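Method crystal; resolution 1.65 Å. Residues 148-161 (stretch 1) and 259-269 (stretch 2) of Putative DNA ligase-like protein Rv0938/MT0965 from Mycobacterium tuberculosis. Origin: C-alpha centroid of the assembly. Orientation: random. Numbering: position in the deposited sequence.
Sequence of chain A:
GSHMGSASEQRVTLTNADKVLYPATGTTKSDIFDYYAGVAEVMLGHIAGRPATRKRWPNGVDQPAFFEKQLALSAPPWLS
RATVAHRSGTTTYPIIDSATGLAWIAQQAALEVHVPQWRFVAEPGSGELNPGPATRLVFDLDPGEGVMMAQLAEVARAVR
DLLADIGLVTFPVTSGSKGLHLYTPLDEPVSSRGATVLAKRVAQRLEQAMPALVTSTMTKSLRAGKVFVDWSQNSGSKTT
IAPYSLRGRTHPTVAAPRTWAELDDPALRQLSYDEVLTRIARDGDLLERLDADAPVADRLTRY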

ATOM      1  N   MET A 148      -5.734  -8.871  20.674  1.00 22.11           N
ATOM      2  CA  MET A 148      -4.914  -7.764  21.200  1.00 22.83           C
ATOM      3  C   MET A 148      -3.628  -7.544  20.380  1.00 22.89           C
ATOM      4  O   MET A 148      -3.249  -8.394  19.553  1.00 21.41           O
ATOM      5  CB  MET A 148      -4.560  -8.006  22.679  1.00 24.07           C
ATOM      6  CG  MET A 148      -5.761  -8.279  23.610  1.00 26.20           C
ATOM      7  SD  MET A 148      -6.806  -6.834  23.949  1.00 32.33           S
ATOM      8  CE  MET A 148      -8.119  -7.568  24.927  1.00 28.99           C
ATOM      9  N   MET A 149      -2.961  -6.410  20.621  1.00 22.37           N
ATOM     10  CA  MET A 149      -1.687  -6.088  19.967  1.00 22.62           C
ATOM     11  C   MET A 149      -0.639  -7.177  20.103  1.00 21.56           C
ATOM     12  O   MET A 149      -0.078  -7.604  19.109  1.00 21.74           O
ATOM     13  CB  MET A 149      -1.100  -4.771  20.484  1.00 23.22           C
ATOM     14  CG  MET A 149      -0.965  -3.628  19.463  1.00 26.31           C
ATOM     15  SD  MET A 149      -0.642  -4.005  17.717  1.00 31.46           S
ATOM     16  CE  MET A 149      -2.298  -3.645  17.104  1.00 29.38           C
ATOM     17  N   ALA A 150      -0.372  -7.631  21.328  1.00 20.98           N
ATOM     18  CA  ALA A 150       0.650  -8.674  21.533  1.00 19.91           C
ATOM     19  C   ALA A 150       0.413  -9.908  20.644  1.00 19.47           C
ATOM     20  O   ALA A 150       1.370 -10.495  20.139  1.00 19.19           O
ATOM     21  CB  ALA A 150       0.760  -9.072  23.005  1.00 20.40           C
ATOM     22  N   GLN A 151      -0.851 -10.296  20.456  1.00 18.66           N
ATOM     23  CA  GLN A 151      -1.160 -11.434  19.569  1.00 17.99           C
ATOM     24  C   GLN A 151      -0.838 -11.112  18.103  1.00 18.20           C
ATOM     25  O   GLN A 151      -0.217 -11.920  17.419  1.00 17.15           O
ATOM     26  CB  GLN A 151      -2.616 -11.932  19.718  1.00 18.12           C
ATOM     27  CG  GLN A 151      -2.933 -13.150  18.800  1.00 18.28           C
ATOM     28  CD  GLN A 151      -4.401 -13.619  18.820  1.00 17.34           C
ATOM     29  OE1 GLN A 151      -5.148 -13.340  19.755  1.00 18.02           O
ATOM     30  NE2 GLN A 151      -4.806 -14.345  17.771  1.00 12.21           N
ATOM     31  N   LEU A 152      -1.276  -9.943  17.635  1.00 17.78           N
ATOM     32  CA  LEU A 152      -1.039  -9.506  16.257  1.00 18.02           C
ATOM     33  C   LEU A 152       0.470  -9.381  15.978  1.00 17.90           C
ATOM     34  O   LEU A 152       0.967  -9.784  14.918  1.00 17.07           O
ATOM     35  CB  LEU A 152      -1.785  -8.191  15.978  1.00 17.40           C
ATOM     36  CG  LEU A 152      -1.646  -7.484  14.614  1.00 17.69           C
ATOM     37  CD1 LEU A 152      -2.218  -8.322  13.500  1.00 18.28           C
ATOM     38  CD2 LEU A 152      -2.339  -6.135  14.641  1.00 18.86           C
ATOM     39  N   ALA A 153       1.196  -8.856  16.969  1.00 18.06           N
ATOM     40  CA  ALA A 153       2.647  -8.699  16.889  1.00 17.80           C
ATOM     41  C   ALA A 153       3.339 -10.041  16.855  1.00 17.82           C
ATOM     42  O   ALA A 153       4.265 -10.236  16.063  1.00 17.08           O
ATOM     43  CB  ALA A 153       3.172  -7.860  18.081  1.00 17.02           C
ATOM     44  N   GLU A 154       2.912 -10.952  17.742  1.00 16.82           N
ATOM     45  CA  GLU A 154       3.471 -12.293  17.782  1.00 16.93           C
ATOM     46  C   GLU A 154       3.239 -12.976  16.446  1.00 14.94           C
ATOM     47  O   GLU A 154       4.147 -13.631  15.929  1.00 15.69           O
ATOM     48  CB  GLU A 154       2.876 -13.134  18.908  1.00 16.58           C
ATOM     49  CG  GLU A 154       3.347 -14.592  18.840  1.00 17.98           C
ATOM     50  CD  GLU A 154       2.787 -15.487  19.953  1.00 18.76           C
ATOM     51  OE1 GLU A 154       1.958 -15.024  20.766  1.00 20.00           O
ATOM     52  OE2 GLU A 154       3.198 -16.668  19.989  1.00 19.98           O
ATOM     53  N   VAL A 155       2.030 -12.823  15.890  1.00 14.47           N
ATOM     54  CA  VAL A 155       1.734 -13.422  14.587  1.00 13.22           C
ATOM     55  C   VAL A 155       2.641 -12.789  13.510  1.00 13.18           C
ATOM     56  O   VAL A 155       3.219 -13.507  12.699  1.00 13.61           O
ATOM     57  CB  VAL A 155       0.223 -13.370  14.216  1.00 13.06           C
ATOM     58  CG1 VAL A 155      -0.024 -13.869  12.772  1.00 13.57           C
ATOM     59  CG2 VAL A 155      -0.602 -14.210  15.236  1.00 11.85           C
ATOM     60  N   ALA A 156       2.798 -11.464  13.520  1.00 13.07           N
ATOM     61  CA  ALA A 156       3.729 -10.836  12.555  1.00 13.12           C
ATOM     62  C   ALA A 156       5.162 -11.370  12.647  1.00 13.15           C
ATOM     63  O   ALA A 156       5.791 -11.667  11.605  1.00 12.58           O
ATOM     64  CB  ALA A 156       3.702  -9.304  12.669  1.00 14.18           C
ATOM     65  N   ARG A 157       5.658 -11.488  13.882  1.00 13.23           N
ATOM     66  CA  ARG A 157       7.018 -11.979  14.126  1.00 13.89           C
ATOM     67  C   ARG A 157       7.141 -13.423  13.648  1.00 13.56           C
ATOM     68  O   ARG A 157       8.191 -13.840  13.154  1.00 14.30           O
ATOM     69  CB  ARG A 157       7.426 -11.803  15.597  1.00 13.28           C
ATOM     70  CG  ARG A 157       7.669 -10.342  16.016  1.00 14.19           C
ATOM     71  CD  ARG A 157       8.252 -10.239  17.429  1.00 15.71           C
ATOM     72  NE  ARG A 157       7.440 -10.965  18.399  1.00 18.08           N
ATOM     73  CZ  ARG A 157       6.471 -10.427  19.136  1.00 19.03           C
ATOM     74  NH1 ARG A 157       6.180  -9.135  19.030  1.00 20.65           N
ATOM     75  NH2 ARG A 157       5.807 -11.199  20.003  1.00 21.22           N
ATOM     76  N   ALA A 158       6.054 -14.185  13.785  1.00 13.80           N
ATOM     77  CA  ALA A 158       6.021 -15.562  13.290  1.00 14.35           C
ATOM     78  C   ALA A 158       6.077 -15.662  11.767  1.00 14.09           C
ATOM     79  O   ALA A 158       6.765 -16.544  11.214  1.00 15.13           O
ATOM     80  CB  ALA A 158       4.813 -16.295  13.859  1.00 14.31           C
ATOM     81  N   VAL A 159       5.362 -14.767  11.078  1.00 13.29           N
ATOM     82  CA  VAL A 159       5.470 -14.684   9.634  1.00 14.03           C
ATOM     83  C   VAL A 159       6.913 -14.337   9.257  1.00 13.17           C
ATOM     84  O   VAL A 159       7.521 -15.001   8.408  1.00 13.46           O
ATOM     85  CB  VAL A 159       4.501 -13.620   9.041  1.00 12.77           C
ATOM     86  CG1 VAL A 159       4.697 -13.533   7.529  1.00 14.41           C
ATOM     87  CG2 VAL A 159       3.058 -13.959   9.412  1.00 14.65           C
ATOM     88  N   ARG A 160       7.445 -13.298   9.912  1.00 13.19           N
ATOM     89  CA  ARG A 160       8.824 -12.863   9.710  1.00 13.31           C
ATOM     90  C   ARG A 160       9.798 -14.040   9.873  1.00 13.16           C
ATOM     91  O   ARG A 160      10.735 -14.178   9.096  1.00 14.06           O
ATOM     92  CB  ARG A 160       9.215 -11.766  10.702  1.00 13.62           C
ATOM     93  CG  ARG A 160      10.637 -11.262  10.509  1.00 16.49           C
ATOM     94  CD  ARG A 160      11.178 -10.575  11.746  1.00 19.78           C
ATOM     95  NE  ARG A 160      11.115 -11.449  12.925  1.00 19.65           N
ATOM     96  CZ  ARG A 160      11.239 -11.023  14.176  1.00 21.42           C
ATOM     97  NH1 ARG A 160      11.466  -9.741  14.427  1.00 22.57           N
ATOM     98  NH2 ARG A 160      11.139 -11.880  15.181  1.00 24.15           N
ATOM     99  N   ASP A 161       9.567 -14.867  10.882  1.00 13.59           N
ATOM    100  CA  ASP A 161      10.506 -15.947  11.192  1.00 14.13           C
ATOM    101  C   ASP A 161      10.469 -17.039  10.117  1.00 14.85           C
ATOM    102  O   ASP A 161      11.523 -17.543   9.697  1.00 15.47           O
ATOM    103  CB  ASP A 161      10.231 -16.487  12.586  1.00 14.13           C
ATOM    104  CG  ASP A 161      10.646 -15.505  13.692  1.00 15.54           C
ATOM    105  OD1 ASP A 161      11.328 -14.488  13.406  1.00 15.31           O
ATOM    106  OD2 ASP A 161      10.299 -15.767  14.866  1.00 17.81           O
ATOM    107  N   THR A 259       9.312  -0.039  12.726  1.00 13.42           N
ATOM    108  CA  THR A 259      10.335  -1.011  13.154  1.00 14.67           C
ATOM    109  C   THR A 259       9.685  -2.206  13.876  1.00 14.43           C
ATOM    110  O   THR A 259       8.573  -2.110  14.439  1.00 14.26           O
ATOM    111  CB  THR A 259      11.368  -0.373  14.099  1.00 15.06           C
ATOM    112  OG1 THR A 259      10.739  -0.085  15.347  1.00 16.95           O
ATOM    113  CG2 THR A 259      11.940   0.930  13.515  1.00 15.70           C
ATOM    114  N   TRP A 260      10.407  -3.321  13.904  1.00 15.20           N
ATOM    115  CA  TRP A 260       9.920  -4.495  14.632  1.00 15.91           C
ATOM    116  C   TRP A 260       9.743  -4.168  16.129  1.00 16.29           C
ATOM    117  O   TRP A 260       8.751  -4.570  16.741  1.00 16.74           O
ATOM    118  CB  TRP A 260      10.830  -5.693  14.363  1.00 16.23           C
ATOM    119  CG  TRP A 260      10.525  -6.273  12.992  1.00 15.94           C
ATOM    120  CD1 TRP A 260      11.245  -6.088  11.834  1.00 15.54           C
ATOM    121  CD2 TRP A 260       9.388  -7.070  12.632  1.00 16.98           C
ATOM    122  NE1 TRP A 260      10.637  -6.745  10.778  1.00 15.70           N
ATOM    123  CE2 TRP A 260       9.492  -7.351  11.242  1.00 16.07           C
ATOM    124  CE3 TRP A 260       8.300  -7.594  13.353  1.00 14.74           C
ATOM    125  CZ2 TRP A 260       8.553  -8.145  10.562  1.00 16.75           C
ATOM    126  CZ3 TRP A 260       7.350  -8.373  12.666  1.00 15.33           C
ATOM    127  CH2 TRP A 260       7.480  -8.622  11.284  1.00 15.30           C
ATOM    128  N   ALA A 261      10.650  -3.367  16.686  1.00 16.60           N
ATOM    129  CA  ALA A 261      10.561  -3.000  18.104  1.00 17.45           C
ATOM    130  C   ALA A 261       9.323  -2.162  18.386  1.00 17.80           C
ATOM    131  O   ALA A 261       8.710  -2.286  19.446  1.00 18.32           O
ATOM    132  CB  ALA A 261      11.841  -2.293  18.587  1.00 18.65           C
ATOM    133  N   GLU A 262       8.916  -1.357  17.405  1.00 16.76           N
ATOM    134  CA  GLU A 262       7.680  -0.608  17.543  1.00 17.54           C
ATOM    135  C   GLU A 262       6.459  -1.514  17.729  1.00 18.15           C
ATOM    136  O   GLU A 262       5.536  -1.170  18.456  1.00 17.60           O
ATOM    137  CB  GLU A 262       7.505   0.357  16.355  1.00 16.91           C
ATOM    138  CG  GLU A 262       8.264   1.673  16.609  1.00 18.41           C
ATOM    139  CD  GLU A 262       8.453   2.535  15.388  1.00 19.74           C
ATOM    140  OE1 GLU A 262       7.977   2.152  14.286  1.00 17.21           O
ATOM    141  OE2 GLU A 262       9.109   3.608  15.531  1.00 19.59           O
ATOM    142  N   LEU A 263       6.450  -2.667  17.059  1.00 19.65           N
ATOM    143  CA  LEU A 263       5.324  -3.594  17.174  1.00 20.70           C
ATOM    144  C   LEU A 263       5.190  -4.200  18.559  1.00 21.99           C
ATOM    145  O   LEU A 263       4.103  -4.652  18.918  1.00 23.17           O
ATOM    146  CB  LEU A 263       5.406  -4.710  16.131  1.00 20.68           C
ATOM    147  CG  LEU A 263       5.192  -4.334  14.677  1.00 19.40           C
ATOM    148  CD1 LEU A 263       4.829  -5.574  13.854  1.00 17.66           C
ATOM    149  CD2 LEU A 263       4.132  -3.242  14.503  1.00 19.51           C
ATOM    150  N   ASP A 264       6.280  -4.190  19.333  1.00 22.79           N
ATOM    151  CA  ASP A 264       6.305  -4.727  20.705  1.00 23.52           C
ATOM    152  C   ASP A 264       5.622  -3.818  21.728  1.00 23.42           C
ATOM    153  O   ASP A 264       5.529  -4.170  22.912  1.00 23.57           O
ATOM    154  CB  ASP A 264       7.747  -4.974  21.186  1.00 24.40           C
ATOM    155  CG  ASP A 264       8.615  -5.653  20.146  1.00 26.35           C
ATOM    156  OD1 ASP A 264       8.414  -5.407  18.939  1.00 31.16           O
ATOM    157  OD2 ASP A 264       9.529  -6.403  20.533  1.00 27.64           O
ATOM    158  N   ASP A 265       5.182  -2.643  21.282  1.00 23.20           N
ATOM    159  CA  ASP A 265       4.501  -1.707  22.149  1.00 23.19           C
ATOM    160  C   ASP A 265       3.018  -2.065  22.296  1.00 22.83           C
ATOM    161  O   ASP A 265       2.273  -2.042  21.317  1.00 21.60           O
ATOM    162  CB  ASP A 265       4.673  -0.275  21.649  1.00 24.25           C
ATOM    163  CG  ASP A 265       4.451   0.761  22.749  1.00 25.82           C
ATOM    164  OD1 ASP A 265       3.572   0.547  23.610  1.00 23.80           O
ATOM    165  OD2 ASP A 265       5.144   1.803  22.724  1.00 28.79           O
ATOM    166  N   PRO A 266       2.583  -2.395  23.531  1.00 22.47           N
ATOM    167  CA  PRO A 266       1.171  -2.737  23.752  1.00 22.60           C
ATOM    168  C   PRO A 266       0.231  -1.573  23.410  1.00 22.39           C
ATOM    169  O   PRO A 266      -0.951  -1.794  23.131  1.00 22.64           O
ATOM    170  CB  PRO A 266       1.112  -3.062  25.251  1.00 22.67           C
ATOM    171  CG  PRO A 266       2.315  -2.416  25.840  1.00 22.57           C
ATOM    172  CD  PRO A 266       3.366  -2.452  24.778  1.00 22.42           C
ATOM    173  N   ALA A 267       0.775  -0.358  23.418  1.00 22.19           N
ATOM    174  CA  ALA A 267       0.042   0.846  23.034  1.00 22.04           C
ATOM    175  C   ALA A 267       0.201   1.159  21.550  1.00 22.08           C
ATOM    176  O   ALA A 267      -0.063   2.291  21.143  1.00 22.15           O
ATOM    177  CB  ALA A 267       0.517   2.041  23.848  1.00 22.02           C
ATOM    178  N   LEU A 268       0.653   0.184  20.756  1.00 21.84           N
ATOM    179  CA  LEU A 268       0.797   0.401  19.315  1.00 21.28           C
ATOM    180  C   LEU A 268      -0.509   0.923  18.723  1.00 20.74           C
ATOM    181  O   LEU A 268      -1.603   0.425  19.001  1.00 20.23           O
ATOM    182  CB  LEU A 268       1.277  -0.851  18.559  1.00 22.29           C
ATOM    183  CG  LEU A 268       1.517  -0.685  17.036  1.00 22.67           C
ATOM    184  CD1 LEU A 268       2.908  -0.172  16.712  1.00 24.31           C
ATOM    185  CD2 LEU A 268       1.319  -1.977  16.301  1.00 25.81           C
ATOM    186  N   ARG A 269      -0.381   1.968  17.920  1.00 19.94           N
ATOM    187  CA  ARG A 269      -1.528   2.537  17.261  1.00 19.21           C
ATOM    188  C   ARG A 269      -1.147   2.981  15.866  1.00 17.97           C
ATOM    189  O   ARG A 269       0.035   3.015  15.513  1.00 17.42           O
ATOM    190  CB  ARG A 269      -2.042   3.736  18.041  1.00 19.35           C
ATOM    191  CG  ARG A 269      -0.983   4.775  18.276  1.00 20.86           C
ATOM    192  CD  ARG A 269      -1.591   6.048  18.807  1.00 23.76           C
ATOM    193  NE  ARG A 269      -0.568   7.055  19.056  1.00 25.00           N
ATOM    194  CZ  ARG A 269       0.006   7.821  18.128  1.00 25.17           C
ATOM    195  NH1 ARG A 269      -0.315   7.720  16.820  1.00 22.08           N
ATOM    196  NH2 ARG A 269       0.927   8.700  18.523  1.00 27.97           N
TER

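No hydrogen bond joins the two stretches; what holds them is apolar packing and one tryptophan ring covered on one face by an arginine side chain. The side chain of Arg160 lies over one face of the six-membered ring of Trp260: its CD sits 3.9 Å from the centroid of that ring, 20° off the ring normal, a CH-pi contact, and its CZ is 4.8 Å from the same centroid, 18° off the normal, so the guanidinium adds a cation-pi interaction. The chi1 and chi2 angles of Arg160 are both t and chi3 is p, a shape that carries the aliphatic carbons along the indole, with Arg160 CB 3.6 Å from Trp260 CH2. The guanidinium is also held within its own helix by a salt bridge, Arg160 NE to Asp161 OD1 at 3.1 Å, and Arg160 NH2 donates to the same Asp161 OD1 at 3.2 Å. Arginine suits this place because its methylenes can pack on an aromatic face while its charge remains paired.

Trp260 gives the largest single share of the 484 Å² buried between the stretches, 101 Å². With chi1 m its indole reaches the helix of stretch 1, where Trp260 CH2 lies 3.5 Å from Ala156 O and Trp260 CZ3 is 3.8 Å from Ala156 CB. The small methyl of Ala156 lets the broad ring come this near the backbone: Trp260 CZ3 is also 3.7 Å from Arg157 N. These backbone atoms are already engaged in the helix, Arg157 N donating to Ala153 O at 2.9 Å and Ala156 O accepting from Arg160 N at 2.9 Å. The indole nitrogen, NE1, finds its partner elsewhere in the structure.

Farther toward the start of the helix, the CA-to-CB bond of Leu263 points toward stretch 1, and the side chain packs beside Ala153 and Ala156. Ala156 CB meets Leu263 CD1 at 4.1 Å, Ala153 CB meets Leu263 CB at 4.3 Å, and Ala153 CB approaches Leu263 O to 3.4 Å. All three residues are buried; the two alanines keep the helix surface low, and the CA atoms of Ala153 and Leu263 lie 5.8 Å apart.

The first turn of the helix meets the turn at the end of stretch 2. Met149, covered over 84 Å², brings its SD to 3.2 Å from Leu268 CD2, a tight apolar contact, while its CB lies 4.0 Å from Pro266 O and its CG 4.1 Å from Asp265 O. Its chi angles all fall between the usual wells. A type I turn from Asp265 to Leu268 is closed by Leu268 N to Asp265 O at 2.8 Å and braced by Ala267 N to Asp265 OD1 at 2.9 Å. Leu268, at the end of the turn, has its CA-to-CB bond toward stretch 1.

Arg157 starts sideways, but its end comes nearer stretch 2; its CG packs 3.9 Å from Trp260 CE3, and its NH1 is 4.3 Å from Asp264 OD1, opposite charges beyond salt-bridge range, though the position of that oxygen is less certain.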